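Xylulose kinase (Escherichia coli, PDB 2ITM) catalyses the ATP-dependent phosphorylation of D-xylulose to D-xylulose 5-phosphate, and less efficiently that of 1-deoxy-D-xylulose, working as a homodimer of the FGGY kinase family. Local coordinates at residues Q47-T52 and R157-G162; A249-S252 and V258-A261; S276-H279 and R284-L287. All blocks are in the same frame, centred on the assembly; numbering follows the deposited sequence.

From the N terminus, contact 1 comes first: residues 47-52 of helix 45-62 meet 157-162 at the end of helix 152-161, closing a loop of 104 residues and tying two helices of the N-terminal FGGY domain. The other two contacts follow in series, each a short antiparallel hairpin of the C-terminal FGGY range. Contact 2 pairs 249-252 with 258-261, and contact 3 pairs 276-279 with 284-287. No loop encloses or crosses another. Contacts 2 and 3 join edge to edge in one mixed sheet, where Ala261 O and Leu287 N lie 2.9 Å apart, a probable hydrogen bond. Contact 1 stands apart, its nearest atoms about 17 Å from contact 2 and about 12 Å from contact 3.

Contact 1 (Q47-T52 and R157-G162)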
ATOM      1  N   GLN A  47     -20.812 -30.940 -19.077  1.00 26.39           N
ATOM      2  CA  GLN A  47     -19.404 -30.677 -19.271  1.00 29.57           C
ATOM      3  C   GLN A  47     -18.500 -31.511 -18.368  1.00 21.72           C
ATOM      4  O   GLN A  47     -17.396 -31.845 -18.760  1.00 20.85           O
ATOM      5  CB  GLN A  47     -19.088 -29.189 -19.127  1.00 46.68           C
ATOM      6  CG  GLN A  47     -17.686 -28.799 -19.621  1.00 79.00           C
ATOM      7  CD  GLN A  47     -17.173 -27.444 -19.071  1.00 85.29           C
ATOM      8  OE1 GLN A  47     -17.762 -26.885 -18.146  1.00 59.79           O
ATOM      9  NE2 GLN A  47     -16.084 -26.939 -19.644  1.00 41.85           N
ATOM     10  N   TRP A  48     -18.969 -31.846 -17.169  1.00 21.20           N
ATOM     11  CA  TRP A  48     -18.247 -32.770 -16.299  1.00 27.68           C
ATOM     12  C   TRP A  48     -18.089 -34.119 -16.977  1.00 30.89           C
ATOM     13  O   TRP A  48     -17.031 -34.717 -16.955  1.00 32.98           O
ATOM     14  CB  TRP A  48     -18.955 -32.958 -14.962  1.00 33.42           C
ATOM     15  CG  TRP A  48     -19.092 -31.728 -14.141  1.00 25.53           C
ATOM     16  CD1 TRP A  48     -18.325 -30.617 -14.194  1.00 20.19           C
ATOM     17  CD2 TRP A  48     -20.073 -31.496 -13.112  1.00 24.27           C
ATOM     18  NE1 TRP A  48     -18.745 -29.682 -13.267  1.00 27.80           N
ATOM     19  CE2 TRP A  48     -19.831 -30.216 -12.586  1.00 18.27           C
ATOM     20  CE3 TRP A  48     -21.126 -32.242 -12.585  1.00 20.94           C
ATOM     21  CZ2 TRP A  48     -20.602 -29.654 -11.583  1.00 31.71           C
ATOM     22  CZ3 TRP A  48     -21.890 -31.701 -11.598  1.00 22.89           C
ATOM     23  CH2 TRP A  48     -21.635 -30.427 -11.103  1.00 28.65           C
ATOM     24  N   TRP A  49     -19.162 -34.594 -17.587  1.00 37.39           N
ATOM     25  CA  TRP A  49     -19.129 -35.913 -18.157  1.00 27.06           C
ATOM     26  C   TRP A  49     -18.245 -35.933 -19.384  1.00 33.26           C
ATOM     27  O   TRP A  49     -17.369 -36.769 -19.495  1.00 23.59           O
ATOM     28  CB  TRP A  49     -20.517 -36.420 -18.503  1.00 21.06           C
ATOM     29  CG  TRP A  49     -20.458 -37.625 -19.367  1.00 33.20           C
ATOM     30  CD1 TRP A  49     -20.684 -37.683 -20.699  1.00 39.97           C
ATOM     31  CD2 TRP A  49     -20.113 -38.947 -18.967  1.00 34.36           C
ATOM     32  NE1 TRP A  49     -20.523 -38.962 -21.154  1.00 33.17           N
ATOM     33  CE2 TRP A  49     -20.167 -39.758 -20.105  1.00 34.79           C
ATOM     34  CE3 TRP A  49     -19.761 -39.533 -17.755  1.00 25.09           C
ATOM     35  CZ2 TRP A  49     -19.889 -41.105 -20.067  1.00 42.36           C
ATOM     36  CZ3 TRP A  49     -19.505 -40.844 -17.721  1.00 22.89           C
ATOM     37  CH2 TRP A  49     -19.575 -41.625 -18.863  1.00 40.16           C
ATOM     38  N   GLN A  50     -18.485 -35.009 -20.302  1.00 30.02           N
ATOM     39  CA  GLN A  50     -17.710 -34.964 -21.524  1.00 29.61           C
ATOM     40  C   GLN A  50     -16.224 -34.851 -21.223  1.00 33.68           C
ATOM     41  O   GLN A  50     -15.409 -35.479 -21.874  1.00 34.54           O
ATOM     42  CB  GLN A  50     -18.177 -33.833 -22.445  1.00 33.36           C
ATOM     43  CG  GLN A  50     -19.625 -33.955 -22.918  1.00 50.49           C
ATOM     44  CD  GLN A  50     -19.909 -35.247 -23.651  1.00 53.94           C
ATOM     45  OE1 GLN A  50     -21.035 -35.723 -23.661  1.00 54.22           O
ATOM     46  NE2 GLN A  50     -18.890 -35.814 -24.262  1.00 41.80           N
ATOM     47  N   ALA A  51     -15.880 -34.058 -20.224  1.00 26.02           N
ATOM     48  CA  ALA A  51     -14.500 -33.938 -19.817  1.00 29.38           C
ATOM     49  C   ALA A  51     -13.939 -35.236 -19.285  1.00 24.71           C
ATOM     50  O   ALA A  51     -12.821 -35.601 -19.609  1.00 31.97           O
ATOM     51  CB  ALA A  51     -14.321 -32.839 -18.815  1.00 34.14           C
ATOM     52  N   THR A  52     -14.708 -35.930 -18.456  1.00 30.05           N
ATOM     53  CA  THR A  52     -14.267 -37.179 -17.866  1.00 19.06           C
ATOM     54  C   THR A  52     -14.123 -38.269 -18.923  1.00 38.70           C
ATOM     55  O   THR A  52     -13.177 -39.038 -18.896  1.00 32.17           O
ATOM     56  CB  THR A  52     -15.235 -37.653 -16.775  1.00 31.72           C
ATOM     57  OG1 THR A  52     -15.336 -36.677 -15.740  1.00 27.67           O
ATOM     58  CG2 THR A  52     -14.678 -38.864 -16.072  1.00 20.28           C
ATOM     59  N   ARG A 157     -20.850 -40.271 -10.747  1.00 16.93           N
ATOM     60  CA  ARG A 157     -21.157 -41.646 -10.421  1.00 13.16           C
ATOM     61  C   ARG A 157     -22.414 -42.159 -11.114  1.00 15.49           C
ATOM     62  O   ARG A 157     -22.394 -43.200 -11.728  1.00 24.24           O
ATOM     63  CB  ARG A 157     -21.242 -41.845  -8.908  1.00 19.31           C
ATOM     64  CG  ARG A 157     -21.610 -43.244  -8.485  1.00 18.73           C
ATOM     65  CD  ARG A 157     -22.206 -43.355  -7.097  1.00 21.12           C
ATOM     66  NE  ARG A 157     -21.608 -42.392  -6.194  1.00 27.75           N
ATOM     67  CZ  ARG A 157     -20.371 -42.466  -5.754  1.00 25.66           C
ATOM     68  NH1 ARG A 157     -19.601 -43.478  -6.106  1.00 29.25           N
ATOM     69  NH2 ARG A 157     -19.907 -41.535  -4.954  1.00 27.53           N
ATOM     70  N   LEU A 158     -23.504 -41.413 -11.001  1.00 28.44           N
ATOM     71  CA  LEU A 158     -24.767 -41.768 -11.637  1.00 23.44           C
ATOM     72  C   LEU A 158     -24.629 -41.973 -13.142  1.00 19.84           C
ATOM     73  O   LEU A 158     -25.101 -42.949 -13.686  1.00 25.61           O
ATOM     74  CB  LEU A 158     -25.830 -40.724 -11.330  1.00 30.25           C
ATOM     75  CG  LEU A 158     -27.144 -40.844 -12.090  1.00 31.96           C
ATOM     76  CD1 LEU A 158     -27.988 -41.917 -11.494  1.00 29.07           C
ATOM     77  CD2 LEU A 158     -27.883 -39.528 -12.130  1.00 27.82           C
ATOM     78  N   ARG A 159     -23.929 -41.066 -13.803  1.00 25.18           N
ATOM     79  CA  ARG A 159     -23.599 -41.223 -15.211  1.00 24.49           C
ATOM     80  C   ARG A 159     -22.744 -42.455 -15.529  1.00 35.96           C
ATOM     81  O   ARG A 159     -22.877 -43.042 -16.589  1.00 27.18           O
ATOM     82  CB  ARG A 159     -22.961 -39.955 -15.762  1.00 30.01           C
ATOM     83  CG  ARG A 159     -23.952 -38.853 -16.093  1.00 37.87           C
ATOM     84  CD  ARG A 159     -24.904 -39.184 -17.223  1.00 24.79           C
ATOM     85  NE  ARG A 159     -24.944 -38.142 -18.252  1.00 39.72           N
ATOM     86  CZ  ARG A 159     -24.218 -38.149 -19.345  1.00 31.14           C
ATOM     87  NH1 ARG A 159     -23.383 -39.138 -19.577  1.00 74.75           N
ATOM     88  NH2 ARG A 159     -24.310 -37.161 -20.206  1.00 67.53           N
ATOM     89  N   MET A 160     -21.887 -42.845 -14.591  1.00 26.97           N
ATOM     90  CA  MET A 160     -21.028 -43.988 -14.754  1.00 21.70           C
ATOM     91  C   MET A 160     -21.657 -45.323 -14.341  1.00 25.64           C
ATOM     92  O   MET A 160     -21.302 -46.357 -14.874  1.00 29.19           O
ATOM     93  CB  MET A 160     -19.723 -43.787 -13.996  1.00 18.63           C
ATOM     94  CG  MET A 160     -18.752 -42.823 -14.619  1.00 33.69           C
ATOM     95  SD  MET A 160     -17.163 -42.860 -13.792  1.00 36.24           S
ATOM     96  CE  MET A 160     -17.637 -42.385 -12.170  1.00 28.56           C
ATOM     97  N   THR A 161     -22.580 -45.285 -13.388  1.00 26.03           N
ATOM     98  CA  THR A 161     -23.104 -46.489 -12.757  1.00 24.84           C
ATOM     99  C   THR A 161     -24.600 -46.652 -12.783  1.00 24.20           C
ATOM    100  O   THR A 161     -25.108 -47.736 -12.577  1.00 31.08           O
ATOM    101  CB  THR A 161     -22.636 -46.616 -11.310  1.00 27.60           C
ATOM    102  OG1 THR A 161     -23.205 -45.575 -10.515  1.00 18.25           O
ATOM    103  CG2 THR A 161     -21.162 -46.420 -11.210  1.00 25.22           C
ATOM    104  N   GLY A 162     -25.306 -45.554 -13.003  1.00 27.00           N
ATOM    105  CA  GLY A 162     -26.742 -45.512 -12.823  1.00 26.22           C
ATOM    106  C   GLY A 162     -27.248 -45.556 -11.393  1.00 28.49           C
ATOM    107  O   GLY A 162     -28.435 -45.722 -11.174  1.00 27.21           O
TER
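Trp49 and Arg159 meet through different first torsions: the indole CG lies anti to its own backbone N (chi1 167°), sending the ring toward helix 152-161, while Arg159 CG lies anti to its carbonyl carbon and the chain then bends at chi2 and chi3, folding the guanidinium back over the indole. The result is a cation-pi contact. Arg159 CZ stands 3.9 Å from the centroid of the Trp49 five-membered ring and 18° off the ring normal, so the charge sits over the face. The two planes are 45° apart, which brings one branch closest: Arg159 NH1 is 3.3 Å from Trp49 CD1. Trp49 NE1 is equally near that nitrogen, but both are donors and no hydrogen bond joins them. Further along, Arg159 CB lies 3.8 Å from Trp49 CE3, and Met160 CG reaches the indole edge, in its plane, 3.8 Å from Trp49 CZ3. A leucine in place of Trp49 would probably leave the guanidinium without its aromatic platform and open a gap beside Met160 CG. The guanidinium's main polar partner is Glu46, in a salt bridge from Arg159 NH2, and Val216 of helix 214-220 also touches the indole. With no hydrogen bond between the segments, this is side-chain-mediated helix-helix packing within the N-terminal FGGY domain, a member of the actin-like ATPase clan.

Contact 2 (A249-S252 and V258-A261); sequences AMLS and VYFA
Met250 and Phe260 form a hydrogen-bonded antiparallel pair, and their backbones hold each other twice: Met250 N donates to Phe260 O at 2.8 Å, and Phe260 N returns a bond to Met250 O with an N-H...O angle of 174°. Ser252 N bonds to Val258 O in the same way, whereas the return bond from Val258 N to Ser252 O is weak at 3.4 Å. The strand axes run at 171°, close to exactly antiparallel.

The Tyr259 side chain leaves the sheet on the face it shares with Ala249, Leu251 and Ala261, then reaches back across strand 249-253. Its CB leads into a ring whose CG lies anti to the backbone N (chi1 -172°) and already 4.0 Å from Met250 O. Next, CD1 comes 3.2 Å from Met250 O and 4.0 Å from Leu251 CB, which sits at the ring edge. CE1 and CZ then pass Ala249 CB, and at the tip OH lies 3.5 Å from the same methyl while hydrogen bonding to His381 NE2, so this buried hydroxyl is satisfied. Ala249 CB also touches Ala261 CB.

On the other face, Met250 CG packs against Phe260 CB, and Met250 SD makes an oblique Met-aromatic contact, 5.4 Å from the Phe260 ring centroid. The Val258 side chain lies about 6 Å (nearest atoms) from bound D-xylulose, which puts this face near the sugar site. This hairpin lies within the mixed sheet of the C-terminal FGGY domain. Strand 390-393 runs parallel beside 249-253, and strand 285-291 borders 257-262. Helix 233-241 covers Met250, Val258 and Phe260, while helix 358-381 packs on Tyr259.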
ATOM      1  N   ALA A 249      -2.159 -34.566  10.786  1.00 35.35           N
ATOM      2  CA  ALA A 249      -2.429 -33.256  10.234  1.00 29.85           C
ATOM      3  C   ALA A 249      -1.495 -32.937   9.089  1.00 34.80           C
ATOM      4  O   ALA A 249      -0.318 -33.272   9.124  1.00 20.43           O
ATOM      5  CB  ALA A 249      -2.324 -32.204  11.297  1.00 29.48           C
ATOM      6  N   MET A 250      -2.044 -32.272   8.080  1.00 21.86           N
ATOM      7  CA  MET A 250      -1.274 -31.801   6.950  1.00 28.50           C
ATOM      8  C   MET A 250      -1.533 -30.336   6.652  1.00 25.38           C
ATOM      9  O   MET A 250      -2.641 -29.856   6.800  1.00 26.20           O
ATOM     10  CB  MET A 250      -1.537 -32.659   5.716  1.00 38.75           C
ATOM     11  CG  MET A 250      -2.915 -32.491   5.119  1.00 53.14           C
ATOM     12  SD  MET A 250      -3.386 -33.713   3.889  1.00 49.35           S
ATOM     13  CE  MET A 250      -2.673 -32.998   2.449  1.00 35.53           C
ATOM     14  N   LEU A 251      -0.491 -29.641   6.231  1.00 19.22           N
ATOM     15  CA  LEU A 251      -0.600 -28.279   5.746  1.00 30.05           C
ATOM     16  C   LEU A 251      -0.159 -28.204   4.301  1.00 27.42           C
ATOM     17  O   LEU A 251       0.986 -28.473   3.987  1.00 22.56           O
ATOM     18  CB  LEU A 251       0.244 -27.330   6.595  1.00 29.14           C
ATOM     19  CG  LEU A 251       0.394 -25.879   6.151  1.00 33.26           C
ATOM     20  CD1 LEU A 251      -0.914 -25.139   6.231  1.00 26.43           C
ATOM     21  CD2 LEU A 251       1.430 -25.181   6.980  1.00 40.01           C
ATOM     22  N   SER A 252      -1.083 -27.848   3.423  1.00 22.46           N
ATOM     23  CA  SER A 252      -0.754 -27.763   2.017  1.00 28.25           C
ATOM     24  C   SER A 252      -0.468 -26.343   1.596  1.00 34.04           C
ATOM     25  O   SER A 252      -1.362 -25.520   1.510  1.00 31.46           O
ATOM     26  CB  SER A 252      -1.824 -28.387   1.142  1.00 46.95           C
ATOM     27  OG  SER A 252      -1.435 -28.390  -0.216  1.00 42.90           O
ATOM     28  N   VAL A 258      -4.638 -25.341   2.489  1.00 19.39           N
ATOM     29  CA  VAL A 258      -5.505 -26.026   3.434  1.00 32.46           C
ATOM     30  C   VAL A 258      -4.728 -26.501   4.646  1.00 18.66           C
ATOM     31  O   VAL A 258      -3.597 -26.927   4.531  1.00 26.24           O
ATOM     32  CB  VAL A 258      -6.157 -27.291   2.822  1.00 46.49           C
ATOM     33  CG1 VAL A 258      -7.383 -27.666   3.590  1.00 49.53           C
ATOM     34  CG2 VAL A 258      -6.470 -27.104   1.381  1.00 44.76           C
ATOM     35  N   TYR A 259      -5.359 -26.457   5.802  1.00 25.31           N
ATOM     36  CA  TYR A 259      -4.917 -27.262   6.928  1.00 27.74           C
ATOM     37  C   TYR A 259      -5.949 -28.320   7.242  1.00 30.74           C
ATOM     38  O   TYR A 259      -7.096 -28.012   7.513  1.00 31.28           O
ATOM     39  CB  TYR A 259      -4.647 -26.381   8.149  1.00 28.25           C
ATOM     40  CG  TYR A 259      -3.993 -27.068   9.331  1.00 16.11           C
ATOM     41  CD1 TYR A 259      -2.793 -27.729   9.203  1.00 26.85           C
ATOM     42  CD2 TYR A 259      -4.574 -27.026  10.589  1.00 23.69           C
ATOM     43  CE1 TYR A 259      -2.205 -28.341  10.278  1.00 30.11           C
ATOM     44  CE2 TYR A 259      -3.989 -27.637  11.671  1.00 22.43           C
ATOM     45  CZ  TYR A 259      -2.801 -28.294  11.506  1.00 32.55           C
ATOM     46  OH  TYR A 259      -2.211 -28.899  12.573  1.00 36.25           O
ATOM     47  N   PHE A 260      -5.524 -29.571   7.192  1.00 27.36           N
ATOM     48  CA  PHE A 260      -6.412 -30.710   7.338  1.00 25.43           C
ATOM     49  C   PHE A 260      -5.901 -31.578   8.477  1.00 29.91           C
ATOM     50  O   PHE A 260      -4.756 -31.996   8.467  1.00 29.14           O
ATOM     51  CB  PHE A 260      -6.429 -31.506   6.032  1.00 33.49           C
ATOM     52  CG  PHE A 260      -7.449 -32.591   5.984  1.00 16.13           C
ATOM     53  CD1 PHE A 260      -8.538 -32.495   5.153  1.00 35.66           C
ATOM     54  CD2 PHE A 260      -7.302 -33.723   6.736  1.00 34.85           C
ATOM     55  CE1 PHE A 260      -9.472 -33.494   5.098  1.00 36.37           C
ATOM     56  CE2 PHE A 260      -8.234 -34.733   6.681  1.00 28.07           C
ATOM     57  CZ  PHE A 260      -9.317 -34.611   5.866  1.00 38.66           C
ATOM     58  N   ALA A 261      -6.744 -31.797   9.467  1.00 19.55           N
ATOM     59  CA  ALA A 261      -6.367 -32.591  10.612  1.00 28.94           C
ATOM     60  C   ALA A 261      -7.450 -33.581  10.986  1.00 34.25           C
ATOM     61  O   ALA A 261      -8.591 -33.206  11.202  1.00 31.23           O
ATOM     62  CB  ALA A 261      -6.038 -31.710  11.773  1.00 31.52           C
TER

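Contact 3 (S276-H279 and R284-L287); sequences SFCH and RWHL
Phe277 and His286 pair at the tight part of the hairpin, where Phe277 N bonds to His286 O and His286 N to Phe277 O, both at 3.0 Å and 165°. Their side chains share a face of the sheet. His286 CG stands between its backbone N and carbonyl carbon (chi1 84°), which turns the imidazole across the partner strand: CE1 comes 3.8 Å from Phe277 CB, and NE2 meets the Phe277 ring at its edge. The same imidazole presents its edge toward the face of His279, an offset edge-to-face pair with centroids 5.7 Å apart. Beyond the sheet bonds, His279 N donates to Arg284 O at 2.8 Å from above the carbonyl plane.

Between the two segments, the Cys278, Trp285 and Arg284 end packs more loosely. The side chains of Trp285 and Cys278 diverge, although their backbones form a non-hydrogen-bonded pair, and Cys278 SG meets the indole only obliquely, 3.8 Å from Trp285 NE1, a nitrogen already bonded to Val179 O. Arg182 adds a cation-pi contact to Trp285. Trp285 and Arg284 are partly exposed. The arginine touches His279 CB through its own CB, 3.5 Å away, before its chain bends off to a salt bridge with Asp245.

Chemically, the contact combines backbone bonds with a buried aromatic cluster of Phe277, His279 and His286; the Phe260 ring of the neighbouring strand stacks on His286. The side chain of Phe277 comes within about 4 Å (nearest atoms) of bound D-xylulose and of the side chain of substrate-binding His78, so the hairpin places an apolar ring beside the sugar site. With His279 NE2 bonded to Met243 O, the rotation of the His279 ring is probably fixed.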
ATOM      1  N   SER A 276     -15.885 -28.792  10.360  1.00 28.83           N
ATOM      2  CA  SER A 276     -15.877 -30.144  10.858  1.00 24.92           C
ATOM      3  C   SER A 276     -16.755 -31.036   9.997  1.00 34.27           C
ATOM      4  O   SER A 276     -17.943 -30.794   9.842  1.00 26.77           O
ATOM      5  CB  SER A 276     -16.318 -30.179  12.321  1.00 36.92           C
ATOM      6  OG  SER A 276     -16.339 -31.489  12.828  1.00 30.25           O
ATOM      7  N   PHE A 277     -16.147 -32.050   9.420  1.00 22.65           N
ATOM      8  CA  PHE A 277     -16.831 -32.995   8.561  1.00 19.18           C
ATOM      9  C   PHE A 277     -16.494 -34.432   8.887  1.00 21.82           C
ATOM     10  O   PHE A 277     -15.540 -34.710   9.602  1.00 29.79           O
ATOM     11  CB  PHE A 277     -16.485 -32.730   7.101  1.00 27.68           C
ATOM     12  CG  PHE A 277     -16.813 -31.365   6.625  1.00 16.04           C
ATOM     13  CD1 PHE A 277     -15.849 -30.571   6.056  1.00 17.19           C
ATOM     14  CD2 PHE A 277     -18.095 -30.881   6.720  1.00 28.18           C
ATOM     15  CE1 PHE A 277     -16.148 -29.324   5.612  1.00 16.99           C
ATOM     16  CE2 PHE A 277     -18.403 -29.633   6.265  1.00 24.73           C
ATOM     17  CZ  PHE A 277     -17.434 -28.854   5.705  1.00 25.65           C
ATOM     18  N   CYS A 278     -17.261 -35.352   8.323  1.00 24.31           N
ATOM     19  CA  CYS A 278     -16.848 -36.734   8.258  1.00 20.22           C
ATOM     20  C   CYS A 278     -15.626 -36.886   7.360  1.00 21.43           C
ATOM     21  O   CYS A 278     -15.465 -36.153   6.406  1.00 25.60           O
ATOM     22  CB  CYS A 278     -18.001 -37.632   7.796  1.00 24.53           C
ATOM     23  SG  CYS A 278     -19.474 -37.635   8.823  1.00 29.91           S
ATOM     24  N   HIS A 279     -14.763 -37.830   7.694  1.00 27.62           N
ATOM     25  CA  HIS A 279     -13.677 -38.246   6.817  1.00 22.82           C
ATOM     26  C   HIS A 279     -14.154 -39.322   5.842  1.00 20.30           C
ATOM     27  O   HIS A 279     -15.158 -39.961   6.071  1.00 23.33           O
ATOM     28  CB  HIS A 279     -12.494 -38.749   7.652  1.00 22.31           C
ATOM     29  CG  HIS A 279     -11.179 -38.739   6.939  1.00 18.24           C
ATOM     30  ND1 HIS A 279     -11.044 -38.377   5.619  1.00 28.42           N
ATOM     31  CD2 HIS A 279      -9.937 -39.040   7.370  1.00 20.82           C
ATOM     32  CE1 HIS A 279      -9.777 -38.460   5.268  1.00 26.37           C
ATOM     33  NE2 HIS A 279      -9.085 -38.864   6.314  1.00 22.59           N
ATOM     34  N   ARG A 284     -14.095 -42.185  10.923  1.00 32.30           N
ATOM     35  CA  ARG A 284     -13.130 -41.114  10.919  1.00 20.69           C
ATOM     36  C   ARG A 284     -13.769 -39.770  10.639  1.00 32.02           C
ATOM     37  O   ARG A 284     -14.687 -39.666   9.843  1.00 26.99           O
ATOM     38  CB  ARG A 284     -12.035 -41.380   9.900  1.00 30.29           C
ATOM     39  CG  ARG A 284     -11.002 -42.387  10.317  1.00 27.86           C
ATOM     40  CD  ARG A 284     -10.321 -42.076  11.618  1.00 56.87           C
ATOM     41  NE  ARG A 284     -10.666 -43.079  12.603  1.00 69.72           N
ATOM     42  CZ  ARG A 284      -9.955 -44.154  12.838  1.00 48.31           C
ATOM     43  NH1 ARG A 284      -8.842 -44.357  12.181  1.00 49.14           N
ATOM     44  NH2 ARG A 284     -10.357 -45.023  13.737  1.00 40.31           N
ATOM     45  N   TRP A 285     -13.235 -38.745  11.290  1.00 29.60           N
ATOM     46  CA  TRP A 285     -13.743 -37.386  11.232  1.00 24.29           C
ATOM     47  C   TRP A 285     -12.554 -36.428  11.125  1.00 23.08           C
ATOM     48  O   TRP A 285     -11.447 -36.781  11.472  1.00 29.55           O
ATOM     49  CB  TRP A 285     -14.499 -37.069  12.517  1.00 36.74           C
ATOM     50  CG  TRP A 285     -15.886 -37.543  12.572  1.00 17.29           C
ATOM     51  CD1 TRP A 285     -16.968 -36.906  12.104  1.00 24.62           C
ATOM     52  CD2 TRP A 285     -16.352 -38.748  13.161  1.00 26.05           C
ATOM     53  NE1 TRP A 285     -18.099 -37.639  12.353  1.00 34.91           N
ATOM     54  CE2 TRP A 285     -17.738 -38.783  13.002  1.00 34.58           C
ATOM     55  CE3 TRP A 285     -15.731 -39.812  13.808  1.00 21.64           C
ATOM     56  CZ2 TRP A 285     -18.509 -39.828  13.461  1.00 31.81           C
ATOM     57  CZ3 TRP A 285     -16.494 -40.841  14.262  1.00 42.00           C
ATOM     58  CH2 TRP A 285     -17.870 -40.846  14.092  1.00 40.89           C
ATOM     59  N   HIS A 286     -12.799 -35.209  10.672  1.00 25.36           N
ATOM     60  CA  HIS A 286     -11.739 -34.231  10.482  1.00 29.37           C
ATOM     61  C   HIS A 286     -12.160 -32.779  10.614  1.00 29.22           C
ATOM     62  O   HIS A 286     -13.320 -32.430  10.439  1.00 32.79           O
ATOM     63  CB  HIS A 286     -10.998 -34.444   9.163  1.00 32.86           C
ATOM     64  CG  HIS A 286     -11.655 -33.810   7.979  1.00 26.54           C
ATOM     65  ND1 HIS A 286     -12.491 -34.501   7.136  1.00 25.18           N
ATOM     66  CD2 HIS A 286     -11.583 -32.555   7.484  1.00 21.03           C
ATOM     67  CE1 HIS A 286     -12.910 -33.697   6.179  1.00 35.03           C
ATOM     68  NE2 HIS A 286     -12.373 -32.510   6.370  1.00 29.33           N
ATOM     69  N   LEU A 287     -11.189 -31.941  10.929  1.00 28.13           N
ATOM     70  CA  LEU A 287     -11.356 -30.508  10.875  1.00 36.16           C
ATOM     71  C   LEU A 287     -10.628 -29.999   9.653  1.00 26.54           C
ATOM     72  O   LEU A 287      -9.685 -30.608   9.187  1.00 26.37           O
ATOM     73  CB  LEU A 287     -10.783 -29.851  12.127  1.00 35.57           C
ATOM     74  CG  LEU A 287     -11.715 -29.584  13.296  1.00 40.20           C
ATOM     75  CD1 LEU A 287     -12.731 -30.649  13.429  1.00 41.11           C
ATOM     76  CD2 LEU A 287     -10.939 -29.451  14.564  1.00 38.57           C
TER